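Local coordinates for designed Anbu Protein (PDB 5LOY) that is a consensus-designed ancestral beta subunit related to the proteasome that assembles helically and probably acts as an N-terminal nucleophile hydrolase in protein degradation, at residues Pro77-Ala83 / Leu114-Ile118; Glu148-Gly152 / Thr180-Ser186; Leu189-Leu194 / His205-Glu211. The contacts are given in a common frame with arbitrary orientation. Residues are numbered along the deposited sequence.

Contact 1: Pro77-Ala83 / Leu114-Ile118; sequences PSMFEAA and LGGQI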
# COMPACT_ATOMS: atom_id res chain seq x y z
N PRO A 77 36.01 -0.41 -5.31
CA PRO A 77 36.63 0.60 -4.46
C PRO A 77 35.65 1.49 -3.69
O PRO A 77 36.04 2.18 -2.77
CB PRO A 77 37.45 1.44 -5.45
CG PRO A 77 36.72 1.31 -6.75
CD PRO A 77 36.07 -0.06 -6.74
N SER A 78 34.38 1.49 -4.07
CA SER A 78 33.36 2.27 -3.35
C SER A 78 32.00 1.66 -3.59
O SER A 78 31.81 0.91 -4.54
CB SER A 78 33.38 3.75 -3.80
OG SER A 78 32.70 3.93 -5.03
N MET A 79 31.06 1.93 -2.70
CA MET A 79 29.71 1.42 -2.87
C MET A 79 29.03 1.96 -4.11
O MET A 79 28.20 1.29 -4.70
CB MET A 79 28.86 1.74 -1.64
CG MET A 79 29.19 0.88 -0.43
SD MET A 79 28.61 -0.84 -0.50
CE MET A 79 27.16 -0.72 -1.52
N PHE A 80 29.38 3.16 -4.53
CA PHE A 80 28.88 3.69 -5.79
C PHE A 80 29.32 2.77 -6.94
O PHE A 80 28.51 2.41 -7.77
CB PHE A 80 29.34 5.14 -5.99
CG PHE A 80 28.77 5.80 -7.22
CD1 PHE A 80 29.41 5.67 -8.45
CD2 PHE A 80 27.61 6.59 -7.14
CE1 PHE A 80 28.89 6.29 -9.58
CE2 PHE A 80 27.11 7.20 -8.26
CZ PHE A 80 27.74 7.06 -9.48
N GLU A 81 30.60 2.41 -6.99
CA GLU A 81 31.06 1.49 -8.02
C GLU A 81 30.43 0.10 -7.89
O GLU A 81 30.16 -0.55 -8.89
CB GLU A 81 32.59 1.40 -8.02
CG GLU A 81 33.31 2.68 -8.47
CD GLU A 81 32.91 3.16 -9.88
OE1 GLU A 81 32.81 2.31 -10.81
OE2 GLU A 81 32.71 4.40 -10.07
N ALA A 82 30.19 -0.36 -6.68
CA ALA A 82 29.50 -1.63 -6.47
C ALA A 82 28.10 -1.64 -7.11
O ALA A 82 27.73 -2.59 -7.81
CB ALA A 82 29.37 -1.92 -4.98
N ALA A 83 27.35 -0.57 -6.87
CA ALA A 83 26.01 -0.41 -7.43
C ALA A 83 26.06 -0.40 -8.95
O ALA A 83 25.23 -0.99 -9.61
CB ALA A 83 25.36 0.87 -6.92
N LEU A 114 21.07 -2.40 -2.61
CA LEU A 114 22.45 -2.72 -2.34
C LEU A 114 22.92 -1.77 -1.30
O LEU A 114 22.81 -0.56 -1.46
CB LEU A 114 23.31 -2.54 -3.60
CG LEU A 114 24.80 -2.78 -3.37
CD1 LEU A 114 25.08 -4.27 -3.30
CD2 LEU A 114 25.65 -2.19 -4.46
N GLY A 115 23.50 -2.29 -0.23
CA GLY A 115 24.08 -1.42 0.80
C GLY A 115 25.18 -2.06 1.59
O GLY A 115 25.43 -3.25 1.48
N GLY A 116 25.86 -1.26 2.39
CA GLY A 116 26.96 -1.76 3.20
C GLY A 116 27.96 -0.69 3.55
O GLY A 116 27.65 0.50 3.47
N GLN A 117 29.16 -1.11 3.93
CA GLN A 117 30.22 -0.19 4.30
C GLN A 117 31.57 -0.75 3.88
O GLN A 117 31.85 -1.92 4.07
CB GLN A 117 30.20 0.11 5.79
CG GLN A 117 31.30 1.06 6.21
CD GLN A 117 31.13 1.60 7.61
OE1 GLN A 117 30.57 0.96 8.49
NE2 GLN A 117 31.65 2.78 7.83
N ILE A 118 32.40 0.11 3.31
CA ILE A 118 33.77 -0.24 2.92
C ILE A 118 34.69 0.60 3.78
O ILE A 118 34.42 1.76 3.98
CB ILE A 118 33.95 0.03 1.42
CG1 ILE A 118 33.19 -1.04 0.63
CG2 ILE A 118 35.41 0.04 1.04
CD1 ILE A 118 32.98 -0.71 -0.84
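How the first turn of a helix settles on a sheet is illustrated here. P77 leads into the helix with its ring turned from the strand. S78 takes the N-cap: its OG accepts from E81 N at 3.2 Å, while its backbone C lies 3.8 Å from I118 CD1, so the cap turns outward and the main chain rests on the isoleucine. M79 does most of the packing, lying along the strand with CG 4.1 Å from I118 CD1, SD 4.0 Å from G116 N and CE 3.9 Å from G115 CA and 3.6 Å from L114 CD2. G116 leaves room for it: an ideal CB there would lie 3.7 Å from M79 SD, and the backbone angles call for glycine. One turn on, A82 CB and A83 CB sit 3.8 and 3.9 Å from L114 CD2, small residues that let the same CD2 come within 3.4 Å of A83 N. No hydrogen bond crosses. The axes of helix 79-83 and strand 114-118 approach to 8.9 Å, at 154°, nearly antiparallel. I44 and F126, on neighbouring strands, extend the apolar patch around M79, where a helix layer rests on a sheet in the four-layered alpha-beta-beta-alpha Ntn-hydrolase fold.

Contact 2: Glu148-Gly152 / Thr180-Ser186; sequences ETKYG and TMRSNLS
The loop E148-G152, which follows strand 143-147, lies against the C-terminal end of helix 166-183, with Y151 opposite T180 (CA atoms 5.2 Å apart) and E148 opposite S186 (7.9 Å). Residues 150-152 have helical phi/psi; N184 leaves the helix at -147/122. One direct hydrogen bond crosses: Y151 (chi1 m) sends its ring past the helix end, and N184 ND2 (chi1 t) donates to Y151 OH at 3.0 Å. N184 OD1 meanwhile accepts from S186 N (2.8 Å), an Asx turn, and from S186 OG (2.6 Å). In this Ntn-hydrolase fold the contact ties that loop to an outer helix. A water bridges the segments, donating to E148 O (2.7 Å) and T180 OG1 (2.8 Å) and accepting from G152 N (3.0 Å); T180 OG1 also hydrogen-bonds S176 O, one turn earlier. Y151 CD1 packs 3.8 Å from S183 CB, and E148 CG 3.6 Å from S186 OG. G152 has no CB to clash with T180 OG1. Toward the second subunit, E148 OE1 pairs with its K150 and S183 OG bonds its D157.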
# COMPACT_ATOMS: atom_id res chain seq x y z
N GLU A 148 6.36 -5.85 -3.49
CA GLU A 148 5.09 -5.21 -3.08
C GLU A 148 5.34 -4.32 -1.88
O GLU A 148 5.47 -4.80 -0.76
CB GLU A 148 4.06 -6.25 -2.66
CG GLU A 148 3.33 -6.91 -3.83
CD GLU A 148 2.53 -5.95 -4.70
OE1 GLU A 148 1.97 -4.95 -4.20
OE2 GLU A 148 2.46 -6.20 -5.93
N THR A 149 5.37 -3.01 -2.10
CA THR A 149 5.92 -2.06 -1.13
C THR A 149 4.90 -1.11 -0.44
O THR A 149 5.19 -0.54 0.59
CB THR A 149 6.95 -1.18 -1.85
OG1 THR A 149 6.27 -0.40 -2.85
CG2 THR A 149 8.00 -2.02 -2.56
N LYS A 150 3.74 -0.93 -1.04
CA LYS A 150 2.87 0.14 -0.63
C LYS A 150 2.16 -0.11 0.67
O LYS A 150 1.95 0.82 1.43
CB LYS A 150 1.86 0.43 -1.72
CG LYS A 150 2.53 0.99 -2.95
CD LYS A 150 1.57 1.11 -4.10
CE LYS A 150 2.27 1.71 -5.31
NZ LYS A 150 1.30 1.92 -6.41
N TYR A 151 1.87 -1.36 0.96
CA TYR A 151 1.22 -1.71 2.23
C TYR A 151 2.09 -1.36 3.43
O TYR A 151 1.58 -0.98 4.47
CB TYR A 151 0.90 -3.21 2.29
CG TYR A 151 0.15 -3.76 1.08
CD1 TYR A 151 -1.23 -3.70 1.00
CD2 TYR A 151 0.84 -4.35 0.02
CE1 TYR A 151 -1.89 -4.22 -0.12
CE2 TYR A 151 0.18 -4.87 -1.08
CZ TYR A 151 -1.18 -4.80 -1.15
OH TYR A 151 -1.81 -5.36 -2.26
N GLY A 152 3.40 -1.47 3.26
CA GLY A 152 4.35 -1.33 4.35
C GLY A 152 5.03 0.02 4.42
O GLY A 152 5.75 0.29 5.39
N THR A 180 2.02 -5.99 5.60
CA THR A 180 2.09 -6.46 4.21
C THR A 180 1.59 -7.90 4.09
O THR A 180 0.75 -8.19 3.24
CB THR A 180 3.52 -6.35 3.67
OG1 THR A 180 3.98 -4.99 3.75
CG2 THR A 180 3.57 -6.83 2.25
N MET A 181 2.04 -8.78 4.98
CA MET A 181 1.61 -10.17 4.94
C MET A 181 0.13 -10.37 5.22
O MET A 181 -0.52 -11.21 4.58
CB MET A 181 2.46 -11.03 5.87
CG MET A 181 3.85 -11.24 5.26
SD MET A 181 5.06 -12.16 6.21
CE MET A 181 4.73 -11.51 7.85
N ARG A 182 -0.42 -9.56 6.11
CA ARG A 182 -1.86 -9.60 6.35
C ARG A 182 -2.69 -9.19 5.15
O ARG A 182 -3.81 -9.64 5.01
CB ARG A 182 -2.24 -8.66 7.49
CG ARG A 182 -1.91 -9.22 8.84
CD ARG A 182 -2.02 -8.13 9.89
NE ARG A 182 -1.59 -8.68 11.17
CZ ARG A 182 -2.39 -9.22 12.09
NH1 ARG A 182 -3.71 -9.25 11.91
NH2 ARG A 182 -1.86 -9.71 13.21
N SER A 183 -2.17 -8.31 4.32
CA SER A 183 -2.98 -7.67 3.30
C SER A 183 -2.68 -8.14 1.89
O SER A 183 -3.45 -7.84 1.00
CB SER A 183 -2.83 -6.15 3.42
OG SER A 183 -3.48 -5.70 4.61
N ASN A 184 -1.60 -8.89 1.69
CA ASN A 184 -1.22 -9.33 0.36
C ASN A 184 -0.55 -10.69 0.39
O ASN A 184 0.47 -10.88 1.04
CB ASN A 184 -0.25 -8.31 -0.25
CG ASN A 184 0.16 -8.66 -1.67
OD1 ASN A 184 0.95 -9.57 -1.89
ND2 ASN A 184 -0.39 -7.95 -2.65
N LEU A 185 -1.13 -11.63 -0.34
CA LEU A 185 -0.66 -13.02 -0.24
C LEU A 185 0.59 -13.35 -1.05
O LEU A 185 1.01 -14.51 -1.08
CB LEU A 185 -1.80 -13.99 -0.59
CG LEU A 185 -2.92 -14.03 0.47
CD1 LEU A 185 -3.95 -15.10 0.12
CD2 LEU A 185 -2.36 -14.30 1.86
N SER A 186 1.19 -12.37 -1.72
CA SER A 186 2.39 -12.64 -2.51
C SER A 186 3.65 -12.45 -1.65
O SER A 186 4.74 -12.77 -2.09
CB SER A 186 2.43 -11.77 -3.79
OG SER A 186 2.78 -10.42 -3.49
O HOH W 1 4.29 -3.57 1.37

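Contact 3: Leu189-Leu194 / His205-Glu211; sequences LPLDLL and HRRRIDE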
# COMPACT_ATOMS: atom_id res chain seq x y z
N LEU A 189 6.53 -15.59 5.00
CA LEU A 189 7.64 -16.13 5.78
C LEU A 189 8.22 -17.34 5.10
O LEU A 189 7.51 -18.02 4.38
CB LEU A 189 7.14 -16.55 7.16
CG LEU A 189 6.63 -15.45 8.11
CD1 LEU A 189 6.24 -16.02 9.45
CD2 LEU A 189 7.69 -14.41 8.31
N PRO A 190 9.50 -17.65 5.35
CA PRO A 190 10.43 -17.00 6.29
C PRO A 190 11.03 -15.69 5.83
O PRO A 190 11.22 -15.53 4.62
CB PRO A 190 11.53 -18.04 6.47
CG PRO A 190 11.43 -18.94 5.27
CD PRO A 190 9.97 -18.99 4.96
N LEU A 191 11.33 -14.79 6.79
CA LEU A 191 12.09 -13.56 6.52
C LEU A 191 13.52 -13.72 6.90
O LEU A 191 13.84 -14.51 7.77
CB LEU A 191 11.66 -12.37 7.38
CG LEU A 191 10.18 -12.15 7.65
CD1 LEU A 191 10.01 -10.85 8.40
CD2 LEU A 191 9.41 -12.14 6.34
N ASP A 192 14.36 -12.92 6.26
CA ASP A 192 15.74 -12.72 6.65
C ASP A 192 15.87 -11.29 7.18
O ASP A 192 15.25 -10.36 6.65
CB ASP A 192 16.69 -12.99 5.47
CG ASP A 192 16.75 -14.48 5.09
OD1 ASP A 192 17.44 -15.25 5.81
OD2 ASP A 192 16.07 -14.91 4.11
N LEU A 193 16.62 -11.16 8.27
CA LEU A 193 16.85 -9.88 8.91
C LEU A 193 18.34 -9.71 9.22
O LEU A 193 18.96 -10.61 9.80
CB LEU A 193 16.07 -9.82 10.22
CG LEU A 193 16.33 -8.56 11.06
CD1 LEU A 193 15.75 -7.32 10.37
CD2 LEU A 193 15.75 -8.71 12.46
N LEU A 194 18.90 -8.56 8.83
CA LEU A 194 20.31 -8.26 9.11
C LEU A 194 20.45 -6.84 9.63
O LEU A 194 19.92 -5.91 9.04
CB LEU A 194 21.12 -8.45 7.84
CG LEU A 194 22.64 -8.45 7.99
CD1 LEU A 194 23.27 -9.19 6.81
CD2 LEU A 194 23.22 -7.04 8.10
N HIS A 205 24.52 -8.89 13.57
CA HIS A 205 23.33 -9.68 13.79
C HIS A 205 22.64 -10.03 12.47
O HIS A 205 22.37 -9.17 11.63
CB HIS A 205 22.32 -8.99 14.72
CG HIS A 205 22.87 -8.61 16.07
ND1 HIS A 205 22.89 -7.32 16.57
CD2 HIS A 205 23.40 -9.39 17.04
CE1 HIS A 205 23.43 -7.33 17.78
NE2 HIS A 205 23.74 -8.58 18.08
N ARG A 206 22.38 -11.32 12.30
CA ARG A 206 21.71 -11.81 11.11
C ARG A 206 20.97 -13.08 11.48
O ARG A 206 21.56 -14.01 12.03
CB ARG A 206 22.73 -12.04 10.01
CG ARG A 206 22.54 -13.26 9.13
CD ARG A 206 22.00 -12.97 7.76
NE ARG A 206 22.89 -13.54 6.74
CZ ARG A 206 22.51 -13.94 5.53
NH1 ARG A 206 23.42 -14.42 4.69
NH2 ARG A 206 21.23 -13.85 5.13
N ARG A 207 19.67 -13.12 11.19
CA ARG A 207 18.93 -14.35 11.36
C ARG A 207 17.73 -14.51 10.44
O ARG A 207 17.32 -13.59 9.74
CB ARG A 207 18.51 -14.55 12.82
CG ARG A 207 17.41 -13.64 13.32
CD ARG A 207 17.23 -13.85 14.82
NE ARG A 207 16.01 -13.22 15.33
CZ ARG A 207 14.84 -13.84 15.54
NH1 ARG A 207 14.69 -15.14 15.29
NH2 ARG A 207 13.81 -13.14 15.99
N ARG A 208 17.21 -15.73 10.47
CA ARG A 208 16.04 -16.16 9.76
C ARG A 208 14.85 -16.25 10.75
O ARG A 208 14.97 -16.81 11.84
CB ARG A 208 16.36 -17.50 9.09
CG ARG A 208 15.19 -18.20 8.40
CD ARG A 208 15.63 -19.09 7.23
NE ARG A 208 15.65 -18.35 5.96
CZ ARG A 208 15.55 -18.91 4.75
NH1 ARG A 208 15.45 -20.22 4.64
NH2 ARG A 208 15.56 -18.15 3.65
N ILE A 209 13.73 -15.65 10.38
CA ILE A 209 12.53 -15.62 11.20
C ILE A 209 11.45 -16.45 10.54
O ILE A 209 10.94 -16.08 9.48
CB ILE A 209 12.05 -14.17 11.33
CG1 ILE A 209 13.05 -13.35 12.15
CG2 ILE A 209 10.69 -14.09 12.00
CD1 ILE A 209 12.82 -11.86 12.10
N ASP A 210 11.08 -17.57 11.14
CA ASP A 210 10.05 -18.45 10.58
C ASP A 210 8.71 -18.35 11.30
O ASP A 210 8.56 -17.61 12.27
CB ASP A 210 10.55 -19.90 10.50
CG ASP A 210 10.77 -20.55 11.87
OD1 ASP A 210 10.19 -20.08 12.87
OD2 ASP A 210 11.51 -21.57 11.93
N GLU A 211 7.72 -19.10 10.83
CA GLU A 211 6.36 -19.04 11.40
C GLU A 211 6.27 -19.35 12.91
O GLU A 211 5.33 -18.97 13.56
CB GLU A 211 5.39 -19.95 10.63
CG GLU A 211 5.49 -21.45 10.92
CD GLU A 211 4.64 -22.31 9.97
OE1 GLU A 211 3.87 -21.74 9.16
OE2 GLU A 211 4.72 -23.56 10.05
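This contact pairs two antiparallel strands, 191-197 and 205-209, which form a beta hairpin at one end of the sheet in which 191-197 also pairs with strand 11-21. The axes of 191-194 and 205-209 approach to 4.8 Å, at 161°. Two hydrogen-bonded pairs carry the ladder: L191 N to I209 O (3.0 Å) with I209 N to L191 O (2.9 Å), and L193 N to R207 O (2.9 Å) with R207 N to L193 O (3.0 Å). D192-R208 and L194-R206 are the non-hydrogen-bonded pairs between and beyond them, where CA-H...O contacts form, such as R206 CA to L193 O (3.3 Å). In this layered Ntn-hydrolase fold, L191, L193, R207 and I209 share the face toward the helices: I209 CD1 meets L193 CB at 4.3 Å, L174 and F216 pack on I209, and W239 of the second subunit packs on L193 and R207. The other face bears D192, whose OD2 takes a weak, salt-bridging bond from R208 NH2 (3.3 Å), while D192 OD1 forms a salt bridge with R31, its stronger partner; L194 there packs on M33 and V35 of the second sheet. P190 follows a cis peptide, its CG lying over one face of the R208 guanidinium.

The three contacts sample successive layers of one sandwich. Contact 1 belongs to the outer helices and the five-stranded sheet; contact 3 lies in the opposing sheet, their centres 24 Å apart and nearest atoms about 8 Å apart. Contact 2 sits on the far side of the chain's centre from contact 1, with 29 Å between centres. Contacts 2 and 3 adjoin: their centres are 17 Å apart, and M181 SD packs 3.9 Å from L189 N where helix 166-183 gives way to strand 191-197. Both also meet the second subunit, whereas contact 1 does not. In Ntn hydrolases the N-terminal residue is the nucleophile; here T1 shares backbone hydrogen bonding with E148, placing contact 2 beside the probable active site.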